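Local coordinates for protein beta-1,4-galactanase (Thielavia heterothallica, PDB 1HJS) that hydrolyses the beta-1,4-galactosidic linkages of type I arabinogalactans, as a family 53 glycoside hydrolase with a TIM-barrel fold, at residues R68-G73 / A123-T128; S100-L105 / W142-T147; E135-L140 / W185-W190; A221-L226 / T274-N279. All coordinates share one frame; numbering follows the deposited sequence.

Contact 1: residues R68-G73 / A123-T128; sequences RAKAAG and AGIQPT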
loop_
_atom_site.group_PDB
_atom_site.type_symbol
_atom_site.label_atom_id
_atom_site.label_comp_id
_atom_site.label_asym_id
_atom_site.label_seq_id
_atom_site.Cartn_x
_atom_site.Cartn_y
_atom_site.Cartn_z
ATOM N N ARG A 68 -12.615 -11.222 -7.709
ATOM C CA ARG A 68 -13.667 -10.241 -7.948
ATOM C C ARG A 68 -13.092 -9.017 -8.642
ATOM O O ARG A 68 -13.712 -8.456 -9.548
ATOM C CB ARG A 68 -14.330 -9.833 -6.626
ATOM C CG ARG A 68 -15.299 -10.877 -6.084
ATOM C CD ARG A 68 -15.780 -10.520 -4.680
ATOM N NE ARG A 68 -16.379 -9.190 -4.616
ATOM C CZ ARG A 68 -16.863 -8.644 -3.506
ATOM N NH1 ARG A 68 -16.821 -9.311 -2.354
ATOM N NH2 ARG A 68 -17.387 -7.425 -3.543
ATOM N N ALA A 69 -11.897 -8.607 -8.220
ATOM C CA ALA A 69 -11.244 -7.450 -8.820
ATOM C C ALA A 69 -10.957 -7.753 -10.286
ATOM O O ALA A 69 -11.221 -6.932 -11.171
ATOM C CB ALA A 69 -9.935 -7.130 -8.078
ATOM N N LYS A 70 -10.405 -8.939 -10.528
ATOM C CA LYS A 70 -10.085 -9.383 -11.879
ATOM C C LYS A 70 -11.331 -9.354 -12.774
ATOM O O LYS A 70 -11.268 -8.913 -13.924
ATOM C CB LYS A 70 -9.510 -10.806 -11.827
ATOM C CG LYS A 70 -9.175 -11.412 -13.184
ATOM C CD LYS A 70 -8.649 -12.833 -13.020
ATOM C CE LYS A 70 -8.322 -13.468 -14.364
ATOM N NZ LYS A 70 -7.916 -14.890 -14.204
ATOM N N ALA A 71 -12.458 -9.821 -12.244
ATOM C CA ALA A 71 -13.707 -9.847 -13.000
ATOM C C ALA A 71 -14.203 -8.436 -13.319
ATOM O O ALA A 71 -14.989 -8.235 -14.245
ATOM C CB ALA A 71 -14.772 -10.615 -12.223
ATOM N N ALA A 72 -13.746 -7.457 -12.547
ATOM C CA ALA A 72 -14.144 -6.071 -12.774
ATOM C C ALA A 72 -13.115 -5.358 -13.652
ATOM O O ALA A 72 -13.225 -4.155 -13.904
ATOM C CB ALA A 72 -14.299 -5.342 -11.444
ATOM N N GLY A 73 -12.115 -6.108 -14.110
ATOM C CA GLY A 73 -11.085 -5.539 -14.965
ATOM C C GLY A 73 -10.020 -4.758 -14.214
ATOM O O GLY A 73 -9.306 -3.942 -14.798
ATOM N N ALA A 123 -4.834 -19.788 -8.902
ATOM C CA ALA A 123 -6.181 -19.242 -8.798
ATOM C C ALA A 123 -6.432 -18.265 -9.945
ATOM O O ALA A 123 -7.470 -17.606 -9.993
ATOM C CB ALA A 123 -6.360 -18.539 -7.460
ATOM N N GLY A 124 -5.473 -18.176 -10.865
ATOM C CA GLY A 124 -5.609 -17.283 -12.002
ATOM C C GLY A 124 -5.351 -15.824 -11.669
ATOM O O GLY A 124 -5.764 -14.923 -12.407
ATOM N N ILE A 125 -4.663 -15.586 -10.557
ATOM C CA ILE A 125 -4.360 -14.223 -10.137
ATOM C C ILE A 125 -2.882 -13.885 -10.318
ATOM O O ILE A 125 -2.022 -14.461 -9.655
ATOM C CB ILE A 125 -4.726 -14.001 -8.645
ATOM C CG1 ILE A 125 -6.207 -14.320 -8.411
ATOM C CG2 ILE A 125 -4.409 -12.566 -8.234
ATOM C CD1 ILE A 125 -7.162 -13.473 -9.229
ATOM N N GLN A 126 -2.595 -12.964 -11.234
ATOM C CA GLN A 126 -1.229 -12.519 -11.466
ATOM C C GLN A 126 -1.166 -11.049 -11.074
ATOM O O GLN A 126 -1.428 -10.166 -11.888
ATOM C CB GLN A 126 -0.830 -12.665 -12.940
ATOM C CG GLN A 126 -0.708 -14.098 -13.441
ATOM C CD GLN A 126 -2.047 -14.699 -13.827
ATOM O OE1 GLN A 126 -2.895 -14.025 -14.415
ATOM N NE2 GLN A 126 -2.237 -15.978 -13.516
ATOM N N PRO A 127 -0.833 -10.766 -9.807
ATOM C CA PRO A 127 -0.765 -9.359 -9.401
ATOM C C PRO A 127 0.204 -8.551 -10.251
ATOM O O PRO A 127 1.222 -9.066 -10.714
ATOM C CB PRO A 127 -0.350 -9.433 -7.924
ATOM C CG PRO A 127 0.316 -10.763 -7.795
ATOM C CD PRO A 127 -0.490 -11.667 -8.694
ATOM N N THR A 128 -0.123 -7.284 -10.477
ATOM C CA THR A 128 0.749 -6.425 -11.264
ATOM C C THR A 128 1.867 -5.909 -10.365
ATOM O O THR A 128 2.948 -5.568 -10.836
ATOM C CB THR A 128 -0.029 -5.232 -11.855
ATOM O OG1 THR A 128 -0.807 -4.612 -10.826
ATOM C CG2 THR A 128 -0.954 -5.703 -12.965
HETATM O O HOH W 1 -5.414 -14.558 -15.415
HETATM O O HOH W 2 -9.048 -16.503 -11.976
#

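Contact 2: residues S100-L105 / W142-T147; sequences SDIDNL and WPTGRT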
loop_
_atom_site.group_PDB
_atom_site.type_symbol
_atom_site.label_atom_id
_atom_site.label_comp_id
_atom_site.label_asym_id
_atom_site.label_seq_id
_atom_site.Cartn_x
_atom_site.Cartn_y
_atom_site.Cartn_z
ATOM N N SER A 100 13.230 -17.872 14.467
ATOM C CA SER A 100 13.904 -16.593 14.686
ATOM C C SER A 100 15.301 -16.473 14.091
ATOM O O SER A 100 15.727 -15.376 13.736
ATOM C CB SER A 100 13.994 -16.294 16.187
ATOM O OG SER A 100 12.713 -16.075 16.747
ATOM N N ASP A 101 16.029 -17.583 13.991
ATOM C CA ASP A 101 17.383 -17.511 13.454
ATOM C C ASP A 101 17.342 -17.126 11.979
ATOM O O ASP A 101 16.516 -17.630 11.220
ATOM C CB ASP A 101 18.117 -18.841 13.643
ATOM C CG ASP A 101 17.539 -19.952 12.797
ATOM O OD1 ASP A 101 16.441 -20.444 13.123
ATOM O OD2 ASP A 101 18.188 -20.327 11.801
ATOM N N ILE A 102 18.243 -16.235 11.580
ATOM C CA ILE A 102 18.292 -15.743 10.205
ATOM C C ILE A 102 18.312 -16.813 9.109
ATOM O O ILE A 102 17.585 -16.700 8.123
ATOM C CB ILE A 102 19.486 -14.778 10.010
ATOM C CG1 ILE A 102 19.451 -14.180 8.605
ATOM C CG2 ILE A 102 20.805 -15.501 10.273
ATOM C CD1 ILE A 102 18.204 -13.348 8.317
ATOM N N ASP A 103 19.125 -17.850 9.273
ATOM C CA ASP A 103 19.196 -18.908 8.265
ATOM C C ASP A 103 17.834 -19.541 7.984
ATOM O O ASP A 103 17.372 -19.556 6.842
ATOM C CB ASP A 103 20.189 -19.992 8.700
ATOM C CG ASP A 103 21.634 -19.592 8.465
ATOM O OD1 ASP A 103 21.919 -18.379 8.375
ATOM O OD2 ASP A 103 22.495 -20.494 8.377
ATOM N N ASN A 104 17.185 -20.055 9.022
ATOM C CA ASN A 104 15.887 -20.690 8.853
ATOM C C ASN A 104 14.767 -19.713 8.523
ATOM O O ASN A 104 13.839 -20.051 7.786
ATOM C CB ASN A 104 15.524 -21.493 10.103
ATOM C CG ASN A 104 16.337 -22.766 10.228
ATOM O OD1 ASN A 104 16.393 -23.567 9.298
ATOM N ND2 ASN A 104 16.969 -22.961 11.380
ATOM N N LEU A 105 14.843 -18.506 9.073
ATOM C CA LEU A 105 13.820 -17.501 8.804
ATOM C C LEU A 105 13.851 -17.100 7.332
ATOM O O LEU A 105 12.806 -16.950 6.702
ATOM C CB LEU A 105 14.038 -16.261 9.675
ATOM C CG LEU A 105 13.064 -15.103 9.424
ATOM C CD1 LEU A 105 11.627 -15.560 9.675
ATOM C CD2 LEU A 105 13.420 -13.942 10.336
ATOM N N TRP A 142 10.709 -8.875 13.141
ATOM C CA TRP A 142 11.489 -8.548 14.330
ATOM C C TRP A 142 11.660 -9.731 15.270
ATOM O O TRP A 142 10.785 -10.592 15.362
ATOM C CB TRP A 142 10.818 -7.408 15.097
ATOM C CG TRP A 142 10.783 -6.109 14.376
ATOM C CD1 TRP A 142 11.374 -5.809 13.184
ATOM C CD2 TRP A 142 10.157 -4.906 14.829
ATOM N NE1 TRP A 142 11.157 -4.485 12.866
ATOM C CE2 TRP A 142 10.412 -3.910 13.862
ATOM C CE3 TRP A 142 9.407 -4.570 15.965
ATOM C CZ2 TRP A 142 9.944 -2.599 13.995
ATOM C CZ3 TRP A 142 8.940 -3.261 16.096
ATOM C CH2 TRP A 142 9.213 -2.297 15.116
ATOM N N PRO A 143 12.782 -9.771 16.007
ATOM C CA PRO A 143 13.864 -8.778 15.985
ATOM C C PRO A 143 14.918 -9.119 14.942
ATOM O O PRO A 143 15.864 -8.359 14.731
ATOM C CB PRO A 143 14.461 -8.854 17.398
ATOM C CG PRO A 143 13.716 -9.984 18.106
ATOM C CD PRO A 143 13.026 -10.784 17.043
ATOM N N THR A 144 14.755 -10.273 14.306
ATOM C CA THR A 144 15.712 -10.731 13.310
ATOM C C THR A 144 15.974 -9.708 12.205
ATOM O O THR A 144 17.125 -9.463 11.844
ATOM C CB THR A 144 15.247 -12.055 12.679
ATOM O OG1 THR A 144 14.840 -12.958 13.719
ATOM C CG2 THR A 144 16.391 -12.693 11.885
ATOM N N GLY A 145 14.909 -9.113 11.675
ATOM C CA GLY A 145 15.060 -8.127 10.618
ATOM C C GLY A 145 14.861 -6.698 11.093
ATOM O O GLY A 145 14.506 -5.819 10.309
ATOM N N ARG A 146 15.093 -6.469 12.383
ATOM C CA ARG A 146 14.948 -5.138 12.976
ATOM C C ARG A 146 16.153 -4.259 12.653
ATOM O O ARG A 146 17.291 -4.718 12.721
ATOM C CB ARG A 146 14.826 -5.269 14.499
ATOM C CG ARG A 146 14.749 -3.938 15.263
ATOM C CD ARG A 146 13.411 -3.248 15.034
ATOM N NE ARG A 146 13.122 -2.214 16.034
ATOM C CZ ARG A 146 13.578 -0.966 15.994
ATOM N NH1 ARG A 146 14.360 -0.560 14.999
ATOM N NH2 ARG A 146 13.244 -0.114 16.956
ATOM N N THR A 147 15.912 -3.000 12.290
ATOM C CA THR A 147 17.022 -2.094 12.017
ATOM C C THR A 147 17.708 -1.909 13.376
ATOM O O THR A 147 17.023 -1.862 14.399
ATOM C CB THR A 147 16.530 -0.727 11.475
ATOM O OG1 THR A 147 15.461 -0.237 12.291
ATOM C CG2 THR A 147 16.040 -0.864 10.045
#

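Contact 3: residues E135-L140 / W185-W190; sequences EIRAGL and WGTQNW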
loop_
_atom_site.group_PDB
_atom_site.type_symbol
_atom_site.label_atom_id
_atom_site.label_comp_id
_atom_site.label_asym_id
_atom_site.label_seq_id
_atom_site.Cartn_x
_atom_site.Cartn_y
_atom_site.Cartn_z
ATOM N N GLU A 135 5.652 -0.948 4.915
ATOM C CA GLU A 135 6.338 0.088 5.694
ATOM C C GLU A 135 7.469 -0.504 6.530
ATOM O O GLU A 135 7.488 -0.364 7.752
ATOM C CB GLU A 135 5.346 0.821 6.605
ATOM C CG GLU A 135 4.195 1.481 5.848
ATOM C CD GLU A 135 3.389 2.433 6.713
ATOM O OE1 GLU A 135 3.392 2.258 7.947
ATOM O OE2 GLU A 135 2.741 3.348 6.160
ATOM N N ILE A 136 8.423 -1.145 5.861
ATOM C CA ILE A 136 9.534 -1.784 6.559
ATOM C C ILE A 136 10.697 -0.841 6.857
ATOM O O ILE A 136 11.864 -1.238 6.810
ATOM C CB ILE A 136 10.044 -3.009 5.764
ATOM C CG1 ILE A 136 10.444 -2.600 4.343
ATOM C CG2 ILE A 136 8.956 -4.076 5.717
ATOM C CD1 ILE A 136 11.072 -3.740 3.538
ATOM N N ARG A 137 10.362 0.404 7.187
ATOM C CA ARG A 137 11.351 1.435 7.501
ATOM C C ARG A 137 12.191 1.091 8.735
ATOM O O ARG A 137 13.319 1.570 8.887
ATOM C CB ARG A 137 10.639 2.764 7.728
ATOM C CG ARG A 137 11.560 3.947 7.916
ATOM C CD ARG A 137 10.844 4.993 8.754
ATOM N NE ARG A 137 10.996 4.730 10.175
ATOM C CZ ARG A 137 10.170 5.171 11.118
ATOM N NH1 ARG A 137 9.104 5.897 10.802
ATOM N NH2 ARG A 137 10.433 4.911 12.389
ATOM N N ALA A 138 11.630 0.286 9.629
ATOM C CA ALA A 138 12.356 -0.134 10.824
ATOM C C ALA A 138 12.634 -1.633 10.698
ATOM O O ALA A 138 12.861 -2.329 11.686
ATOM C CB ALA A 138 11.536 0.160 12.078
ATOM N N GLY A 139 12.606 -2.120 9.459
ATOM C CA GLY A 139 12.858 -3.525 9.201
ATOM C C GLY A 139 11.589 -4.354 9.157
ATOM O O GLY A 139 10.477 -3.818 9.036
ATOM N N LEU A 140 11.755 -5.667 9.257
ATOM C CA LEU A 140 10.630 -6.593 9.230
ATOM C C LEU A 140 10.989 -7.827 10.040
ATOM O O LEU A 140 12.142 -7.989 10.444
ATOM C CB LEU A 140 10.325 -7.018 7.791
ATOM C CG LEU A 140 11.358 -7.945 7.131
ATOM C CD1 LEU A 140 10.756 -8.561 5.872
ATOM C CD2 LEU A 140 12.628 -7.169 6.800
ATOM N N TRP A 185 13.134 12.423 2.928
ATOM C CA TRP A 185 14.263 11.979 2.115
ATOM C C TRP A 185 15.391 11.392 2.963
ATOM O O TRP A 185 15.947 10.342 2.629
ATOM C CB TRP A 185 14.806 13.144 1.271
ATOM C CG TRP A 185 16.170 12.887 0.678
ATOM C CD1 TRP A 185 17.303 13.630 0.879
ATOM C CD2 TRP A 185 16.547 11.812 -0.196
ATOM N NE1 TRP A 185 18.360 13.081 0.186
ATOM C CE2 TRP A 185 17.923 11.965 -0.482
ATOM C CE3 TRP A 185 15.856 10.734 -0.766
ATOM C CZ2 TRP A 185 18.619 11.082 -1.313
ATOM C CZ3 TRP A 185 16.550 9.854 -1.595
ATOM C CH2 TRP A 185 17.918 10.035 -1.859
ATOM N N GLY A 186 15.727 12.071 4.055
ATOM C CA GLY A 186 16.796 11.587 4.915
ATOM C C GLY A 186 16.628 10.129 5.305
ATOM O O GLY A 186 17.579 9.344 5.258
ATOM N N THR A 187 15.412 9.755 5.682
ATOM C CA THR A 187 15.145 8.382 6.085
ATOM C C THR A 187 15.128 7.419 4.899
ATOM O O THR A 187 15.671 6.315 4.989
ATOM C CB THR A 187 13.818 8.294 6.863
ATOM O OG1 THR A 187 13.938 9.057 8.072
ATOM C CG2 THR A 187 13.492 6.844 7.215
ATOM N N GLN A 188 14.515 7.830 3.792
ATOM C CA GLN A 188 14.480 6.977 2.603
ATOM C C GLN A 188 15.925 6.662 2.202
ATOM O O GLN A 188 16.283 5.509 1.958
ATOM C CB GLN A 188 13.789 7.690 1.432
ATOM C CG GLN A 188 12.313 8.058 1.642
ATOM C CD GLN A 188 11.396 6.849 1.744
ATOM O OE1 GLN A 188 11.533 5.881 0.995
ATOM N NE2 GLN A 188 10.441 6.909 2.664
ATOM N N ASN A 189 16.751 7.704 2.145
ATOM C CA ASN A 189 18.146 7.558 1.757
ATOM C C ASN A 189 18.924 6.692 2.739
ATOM O O ASN A 189 19.688 5.813 2.338
ATOM C CB ASN A 189 18.798 8.937 1.638
ATOM C CG ASN A 189 20.208 8.864 1.092
ATOM O OD1 ASN A 189 20.474 8.158 0.117
ATOM N ND2 ASN A 189 21.120 9.602 1.710
ATOM N N TRP A 190 18.724 6.945 4.026
ATOM C CA TRP A 190 19.390 6.182 5.075
ATOM C C TRP A 190 19.079 4.687 4.943
ATOM O O TRP A 190 19.974 3.840 5.011
ATOM C CB TRP A 190 18.919 6.703 6.436
ATOM C CG TRP A 190 19.261 5.847 7.619
ATOM C CD1 TRP A 190 20.477 5.727 8.232
ATOM C CD2 TRP A 190 18.353 5.019 8.360
ATOM N NE1 TRP A 190 20.380 4.877 9.313
ATOM C CE2 TRP A 190 19.089 4.429 9.413
ATOM C CE3 TRP A 190 16.989 4.719 8.233
ATOM C CZ2 TRP A 190 18.504 3.556 10.337
ATOM C CZ3 TRP A 190 16.406 3.848 9.153
ATOM C CH2 TRP A 190 17.170 3.276 10.193
#

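Contact 4: residues A221-L226 / T274-N279; sequences ATLSAL and TTFITN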
loop_
_atom_site.group_PDB
_atom_site.type_symbol
_atom_site.label_atom_id
_atom_site.label_comp_id
_atom_site.label_asym_id
_atom_site.label_seq_id
_atom_site.Cartn_x
_atom_site.Cartn_y
_atom_site.Cartn_z
ATOM N N ALA A 221 5.075 16.802 6.441
ATOM C CA ALA A 221 4.634 16.111 5.228
ATOM C C ALA A 221 4.081 17.058 4.167
ATOM O O ALA A 221 2.947 16.897 3.705
ATOM C CB ALA A 221 3.580 15.056 5.585
ATOM N N THR A 222 4.881 18.046 3.782
ATOM C CA THR A 222 4.459 18.999 2.769
ATOM C C THR A 222 4.550 18.372 1.384
ATOM O O THR A 222 5.275 17.401 1.177
ATOM C CB THR A 222 5.345 20.257 2.767
ATOM O OG1 THR A 222 6.714 19.874 2.573
ATOM C CG2 THR A 222 5.212 21.008 4.085
ATOM N N LEU A 223 3.805 18.931 0.439
ATOM C CA LEU A 223 3.846 18.441 -0.927
ATOM C C LEU A 223 5.234 18.749 -1.479
ATOM O O LEU A 223 5.769 18.008 -2.305
ATOM C CB LEU A 223 2.772 19.134 -1.764
ATOM C CG LEU A 223 1.338 18.824 -1.322
ATOM C CD1 LEU A 223 0.363 19.681 -2.109
ATOM C CD2 LEU A 223 1.043 17.346 -1.544
ATOM N N SER A 224 5.817 19.849 -1.011
ATOM C CA SER A 224 7.148 20.242 -1.456
ATOM C C SER A 224 8.178 19.196 -1.027
ATOM O O SER A 224 9.044 18.813 -1.811
ATOM C CB SER A 224 7.526 21.614 -0.880
ATOM O OG SER A 224 7.547 21.580 0.531
ATOM N N ALA A 225 8.076 18.727 0.214
ATOM C CA ALA A 225 9.005 17.724 0.721
ATOM C C ALA A 225 8.825 16.396 -0.013
ATOM O O ALA A 225 9.792 15.672 -0.241
ATOM C CB ALA A 225 8.805 17.524 2.221
ATOM N N LEU A 226 7.585 16.071 -0.369
ATOM C CA LEU A 226 7.316 14.829 -1.092
ATOM C C LEU A 226 7.974 14.912 -2.464
ATOM O O LEU A 226 8.666 13.987 -2.891
ATOM C CB LEU A 226 5.806 14.618 -1.260
ATOM C CG LEU A 226 5.413 13.363 -2.047
ATOM C CD1 LEU A 226 5.893 12.123 -1.313
ATOM C CD2 LEU A 226 3.901 13.323 -2.228
ATOM N N THR A 274 -10.615 15.656 -3.617
ATOM C CA THR A 274 -10.256 15.588 -5.029
ATOM C C THR A 274 -9.046 16.465 -5.319
ATOM O O THR A 274 -8.183 16.090 -6.108
ATOM C CB THR A 274 -11.423 16.009 -5.957
ATOM O OG1 THR A 274 -11.627 17.421 -5.863
ATOM C CG2 THR A 274 -12.700 15.296 -5.557
ATOM N N THR A 275 -8.978 17.627 -4.675
ATOM C CA THR A 275 -7.853 18.530 -4.888
ATOM C C THR A 275 -6.561 17.912 -4.373
ATOM O O THR A 275 -5.551 17.897 -5.076
ATOM C CB THR A 275 -8.072 19.884 -4.180
ATOM O OG1 THR A 275 -9.200 20.547 -4.765
ATOM C CG2 THR A 275 -6.834 20.766 -4.316
ATOM N N PHE A 276 -6.593 17.400 -3.145
ATOM C CA PHE A 276 -5.410 16.785 -2.554
ATOM C C PHE A 276 -4.944 15.579 -3.363
ATOM O O PHE A 276 -3.767 15.467 -3.707
ATOM C CB PHE A 276 -5.695 16.340 -1.116
ATOM C CG PHE A 276 -4.515 15.692 -0.438
ATOM C CD1 PHE A 276 -3.455 16.463 0.025
ATOM C CD2 PHE A 276 -4.463 14.310 -0.270
ATOM C CE1 PHE A 276 -2.356 15.870 0.652
ATOM C CE2 PHE A 276 -3.369 13.704 0.355
ATOM C CZ PHE A 276 -2.314 14.484 0.816
ATOM N N ILE A 277 -5.867 14.667 -3.652
ATOM C CA ILE A 277 -5.529 13.468 -4.412
ATOM C C ILE A 277 -4.949 13.823 -5.778
ATOM O O ILE A 277 -3.946 13.254 -6.193
ATOM C CB ILE A 277 -6.768 12.562 -4.599
ATOM C CG1 ILE A 277 -7.243 12.056 -3.232
ATOM C CG2 ILE A 277 -6.432 11.387 -5.517
ATOM C CD1 ILE A 277 -8.557 11.302 -3.261
ATOM N N THR A 278 -5.581 14.767 -6.470
ATOM C CA THR A 278 -5.109 15.181 -7.788
ATOM C C THR A 278 -3.711 15.798 -7.684
ATOM O O THR A 278 -2.851 15.561 -8.537
ATOM C CB THR A 278 -6.086 16.194 -8.428
ATOM O OG1 THR A 278 -7.383 15.587 -8.568
ATOM C CG2 THR A 278 -5.590 16.621 -9.801
ATOM N N ASN A 279 -3.483 16.583 -6.636
ATOM C CA ASN A 279 -2.179 17.206 -6.444
ATOM C C ASN A 279 -1.099 16.172 -6.155
ATOM O O ASN A 279 -0.009 16.232 -6.725
ATOM C CB ASN A 279 -2.239 18.241 -5.316
ATOM C CG ASN A 279 -2.953 19.512 -5.737
ATOM O OD1 ASN A 279 -3.328 19.672 -6.902
ATOM N ND2 ASN A 279 -3.137 20.429 -4.793
#

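Contact 1: residues R68-G73 / A123-T128
The Schellman motif that ends helix 102-122 supplies the acceptor of this contact: Gly124 O takes a hydrogen bond from Lys70 NZ, reaching over from the last turn of helix 59-71. Gly124 is the C-prime residue, at positive phi, and the motif is closed by two bonds back into the helix, from Ile125 N to Leu120 O and from Gly124 N to Gln121 O. The ammonium nitrogen of Lys70 stands 2.8 Å from Gly124 O, with a C=O...N angle of 130° and a tilt of 19° from the carbonyl plane. The Lys70 chain is fully extended and carries NZ across the gap between backbones whose nearest CA atoms, those of Lys70 and Ile125, are 7.7 Å apart. In the (beta/alpha)8 barrel these two helices are neighbours on the outer wall, and the loop 123-128 leads from the second of them into strand 129-132. Two waters also accept from Lys70 NZ. One, at 2.8 Å from NZ, donates to Gln126 OE1; the other, at 3.0 Å from NZ, donates to Ala123 O, so the charged end is gripped by three oxygens. Apolar packing is slighter: Lys70 CD lies 4.1 Å from Ile125 CD1, where the two side chains cross at a slant. Ile125 also rests on Ala66, and Ala123 on Ile63 and Lys67, all of helix 59-71.

Contact 2: residues S100-L105 / W142-T147
Thr144 packs its CB and CG2 against Leu105, and CG2 against Ile102, while its hydroxyl bonds to the backbone just before their helix. Leu105 and Thr144 meet tip to tip: Leu105 CD2 is 3.5 Å from Thr144 CB and 3.6 Å from Thr144 CG2. From the Ile102 side, CD1 of that residue comes to 4.1 Å from Thr144 CG2. Thr144 OG1 donates to Ser100 O over 2.6 Å, lying in the carbonyl plane on a lone pair with a C=O...O angle of 136°. A chi1 of -47° sets OG1 opposite the carbonyl carbon and CG2 opposite the backbone N, so that OG1 can bond to Ser100 O while CG2 and CB pack on Leu105. Ser100 O precedes a capped helix start: Asp101 is the N-cap, its OD2 accepting from Asn104 N at 3.0 Å, from well above the carboxylate plane. Asp101 OD1 accepts from Asn104 ND2 at 3.1 Å, nearly in the amide plane, and Asn104 is among the residues beside the protein's own glycan. On the other segment, Thr144 sits in a type I beta turn from Pro143 to Arg146, closed by Arg146 N to Pro143 O, and Pro143 follows a cis peptide bond. The contact thus joins the N-terminal end of the outer helix 102-122 to the turn of a small beta hairpin, strands 139-140 and 145-146, in a loop excursion of the TIM barrel.

Contact 3: residues E135-L140 / W185-W190
The loop that follows barrel strand 129-132 carries the assigned proton donor Glu135 and, two residues on, Arg137, which packs on Thr187 of the outer helix 185-196. Thr187 CG2 touches the aliphatic part of the arginine at two points, 3.6 Å from Arg137 CG and 3.6 Å from Arg137 CD. Arg137 leaves its backbone with CG opposite the backbone N (chi1 -174°), and a bend at chi3, 85°, turns the end of the chain aside toward Asp180 once CG and CD have passed the threonine methyl. There NH1 makes a salt bridge with Asp180, just after strand 174-179. Thr187 OG1 is likewise engaged within its own neighbourhood, by Asp184 OD2, leaving the methyl for the contact. In the TIM barrel the acid/base glutamate stands just past the C-terminal end of strand 129-132, as in clan GH-A, and this loop connects that end to the hairpin 139-140 and 145-146. The second meeting point is backbone to ring: Trp190 CZ3 lies 3.8 Å from Arg137 O, which comes to the edge of the indole close to its plane. The same indole forms an edge-to-face pair with Trp150.

Contact 4: residues A221-L226 / T274-N279
Leu223, at the start of helix 223-237, packs on Phe276 and Asn279 of the next helix, 270-285, in the outer helical layer of the TIM barrel. Just before it in the first segment, Thr222 is the N-cap: its OG1 accepts from Ala225 N at 3.0 Å, with an N-H...O angle of 151°. Asp262 adds a second hold on this end, its OD1 accepting from Leu223 N and its OD2 from Ser224 N; a carboxylate placed on the first amides of a helix would be expected to interact favourably with the helix dipole. Leu223 then carries the contact across to the second helix. Its chi2 of 174° turns the branched end so that CD2 faces Phe276 and CD1 faces Asn279. Leu223 CD2 comes to 4.3 Å from Phe276 CE1, approaching the ring obliquely, and Leu223 CD1 lies 4.4 Å from Asn279 CB, the aliphatic root of the asparagine. These residues are three apart in the helix, so they present adjacent positions along one side of it, which Val280 and Ile283 extend as further partners of the leucine. The packing is loose, with no heavy-atom pair between the segments closer than 4.3 Å. Phe276 turns its ring inward to stack on Trp248. In the same helix, Thr274 O receives both Thr278 N at 2.9 Å and Thr278 OG1 at 2.6 Å, from opposite faces of its carbonyl plane.

In the fold
The four contacts are spread round a single eight-stranded parallel barrel. Contacts 2 and 3 alone touch: Gly145 O lies 2.9 Å from Leu140 N, and Thr147 N lies 3.2 Å from Ala138 O, probable hydrogen bonds pairing the hairpin strands 139-140 and 145-146. Their centres are about 17 Å apart. Contact 3 holds the assigned proton donor Glu135, with the Arg137 side chain about 12 Å from that of the assigned nucleophile Glu245; in contact 4, Phe276 approaches Glu245 to about 10 Å, side chain to side chain. Contacts 3 and 4 come within about 6 Å at their nearest atoms without touching. Contact 1 lies across the chain's centre from contact 3, their centres about 31 Å apart, away from the annotated sites.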